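Local atomic coordinates of putative hydrolase (Burkholderia cenocepacia, PDB entry 4X00), a protein that is probably a hydrolase of the alpha/beta hydrolase fold, perhaps an aryl esterase that cleaves ester bonds. Residues L273-F276 with V277-A280. Numbering follows the deposited sequence.
Sequences LSDF and VRMA. With EDO (1,2-ethanediol), chain J.
Hydroxyl O1 of a 1,2-ethanediol molecule, probably from the crystallisation liquor, is gripped by Asp275 and Arg278, three residues apart on one helix. It donates to Asp275 OD1 at 2.7 Å and accepts from Arg278 NH1 at 2.9 Å, lying at the edge of the guanidinium and in its plane. The diol thus bridges two opposite charges whose nearest atoms, Asp275 OD1 and Arg278 NH1, stand 4.3 Å apart, too far for a salt bridge. With CG anti to the carbonyl carbon (chi1 -72°), the Arg278 side chain, stretched out as far as NE, runs back toward Ser274, whose OG lies over one face of the guanidinium; Ser274 OG itself is hydrogen-bonded with Tyr62 OH.

The backbone that carries them follows the i to i+4 pattern of an alpha-helix, as where Ala280 N donates to Phe276 O at 2.8 Å. Two bends in the Met279 side chain, at chi2 (-82°) and chi3 (-59°), bring its CE methyl obliquely against the Phe276 ring, 3.5 Å from CD1. On the buried side Leu273 and Val277, one turn apart, run alongside each other, CD1 of Leu273 4.0 Å from CG2 of Val277.

This end of helix 266-280 is a plain case of an amphipathic helix: Asp275, Arg278 and Met279 are exposed, whereas Leu273, Phe276 and Val277 pack against the central sheet of the alpha/beta hydrolase fold, meeting Ile37 and Phe39 of strand 36-40, Val107 and Val109 of strand 107-111, and Val134 of strand 132-136.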
ATOM      1  N   LEU A 273      -7.323  -3.898  12.466  1.00  8.93           N
ATOM      2  CA  LEU A 273      -7.845  -4.233  11.141  1.00  9.07           C
ATOM      3  C   LEU A 273      -9.103  -5.071  11.263  1.00  9.73           C
ATOM      4  O   LEU A 273     -10.136  -4.766  10.630  1.00  9.64           O
ATOM      5  CB  LEU A 273      -6.780  -4.967  10.320  1.00 10.49           C
ATOM      6  CG  LEU A 273      -7.281  -5.478   8.965  1.00 11.38           C
ATOM      7  CD1 LEU A 273      -7.836  -4.315   8.084  1.00 12.29           C
ATOM      8  CD2 LEU A 273      -6.156  -6.216   8.233  1.00 11.51           C
ATOM      9  N   SER A 274      -9.067  -6.104  12.103  1.00 10.60           N
ATOM     10  CA  SER A 274     -10.260  -6.949  12.218  1.00 10.98           C
ATOM     11  C   SER A 274     -11.440  -6.141  12.776  1.00 10.94           C
ATOM     12  O   SER A 274     -12.565  -6.263  12.284  1.00 11.19           O
ATOM     13  CB  SER A 274      -9.970  -8.174  13.094  1.00 12.74           C
ATOM     14  OG  SER A 274     -11.121  -9.008  13.163  1.00 14.07           O
ATOM     15  N   ASP A 275     -11.161  -5.281  13.760  1.00 10.87           N
ATOM     16  CA  ASP A 275     -12.215  -4.441  14.325  1.00 11.56           C
ATOM     17  C   ASP A 275     -12.790  -3.502  13.267  1.00 11.38           C
ATOM     18  O   ASP A 275     -13.993  -3.301  13.214  1.00 11.77           O
ATOM     19  CB  ASP A 275     -11.686  -3.634  15.518  1.00 13.97           C
ATOM     20  CG  ASP A 275     -11.397  -4.504  16.726  1.00 18.20           C
ATOM     21  OD1 ASP A 275     -11.761  -5.701  16.703  1.00 20.40           O
ATOM     22  OD2 ASP A 275     -10.817  -3.986  17.699  1.00 18.91           O
ATOM     23  N   PHE A 276     -11.936  -2.933  12.413  1.00 10.59           N
ATOM     24  CA  PHE A 276     -12.406  -2.039  11.386  1.00  9.96           C
ATOM     25  C   PHE A 276     -13.307  -2.788  10.390  1.00 10.32           C
ATOM     26  O   PHE A 276     -14.396  -2.301  10.006  1.00 10.26           O
ATOM     27  CB  PHE A 276     -11.224  -1.419  10.638  1.00  9.82           C
ATOM     28  CG  PHE A 276     -11.651  -0.581   9.465  1.00  9.43           C
ATOM     29  CD1 PHE A 276     -12.069   0.725   9.670  1.00  9.47           C
ATOM     30  CD2 PHE A 276     -11.689  -1.091   8.169  1.00  9.44           C
ATOM     31  CE1 PHE A 276     -12.504   1.534   8.632  1.00 10.20           C
ATOM     32  CE2 PHE A 276     -12.114  -0.284   7.091  1.00 10.77           C
ATOM     33  CZ  PHE A 276     -12.517   1.029   7.325  1.00 10.90           C
ATOM     34  N   VAL A 277     -12.880  -3.979   9.975  1.00 10.71           N
ATOM     35  CA  VAL A 277     -13.663  -4.734   9.016  1.00 10.58           C
ATOM     36  C   VAL A 277     -15.011  -5.104   9.617  1.00 10.39           C
ATOM     37  O   VAL A 277     -16.048  -4.937   8.976  1.00 11.58           O
ATOM     38  CB  VAL A 277     -12.897  -6.009   8.534  1.00 10.88           C
ATOM     39  CG1 VAL A 277     -13.801  -6.875   7.659  1.00 11.72           C
ATOM     40  CG2 VAL A 277     -11.595  -5.590   7.796  1.00 11.96           C
ATOM     41  N   ARG A 278     -15.009  -5.581  10.855  1.00 10.33           N
ATOM     42  CA  ARG A 278     -16.266  -5.918  11.542  1.00 11.37           C
ATOM     43  C   ARG A 278     -17.220  -4.729  11.589  1.00 11.60           C
ATOM     44  O   ARG A 278     -18.430  -4.867  11.365  1.00 12.29           O
ATOM     45  CB  ARG A 278     -15.957  -6.412  12.947  1.00 12.67           C
ATOM     46  CG  ARG A 278     -15.321  -7.805  12.920  1.00 14.47           C
ATOM     47  CD  ARG A 278     -14.664  -8.135  14.213  1.00 15.35           C
ATOM     48  NE  ARG A 278     -14.439  -9.566  14.329  1.00 15.71           N
ATOM     49  CZ  ARG A 278     -14.071 -10.170  15.454  1.00 17.64           C
ATOM     50  NH1 ARG A 278     -13.884  -9.460  16.561  1.00 20.53           N
ATOM     51  NH2 ARG A 278     -13.917 -11.482  15.470  1.00 17.68           N
ATOM     52  N   MET A 279     -16.682  -3.564  11.915  1.00 11.70           N
ATOM     53  CA  MET A 279     -17.480  -2.346  11.969  1.00 11.96           C
ATOM     54  C   MET A 279     -18.026  -1.983  10.570  1.00 11.08           C
ATOM     55  O   MET A 279     -19.216  -1.658  10.402  1.00 11.64           O
ATOM     56  CB  MET A 279     -16.626  -1.214  12.555  1.00 13.77           C
ATOM     57  CG  MET A 279     -17.274   0.156  12.571  1.00 15.41           C
ATOM     58  SD  MET A 279     -17.171   1.073  11.003  1.00 17.81           S
ATOM     59  CE  MET A 279     -15.391   1.172  10.794  1.00 17.44           C
ATOM     60  N   ALA A 280     -17.169  -2.058   9.560  1.00 10.88           N
ATOM     61  CA  ALA A 280     -17.558  -1.621   8.223  1.00 11.21           C
ATOM     62  C   ALA A 280     -18.662  -2.502   7.669  1.00 11.78           C
ATOM     63  O   ALA A 280     -19.531  -2.041   6.927  1.00 13.08           O
ATOM     64  CB  ALA A 280     -16.354  -1.640   7.311  1.00 12.01           C
TER
HETATM   65  C1  EDO J 306     -15.241  -5.783  17.507  1.00 34.96           C
HETATM   66  O1  EDO J 306     -14.133  -6.677  17.372  1.00 43.07           O
HETATM   67  C2  EDO J 306     -14.893  -4.622  18.436  1.00 40.95           C
HETATM   68  O2  EDO J 306     -14.840  -5.064  19.802  1.00 35.04           O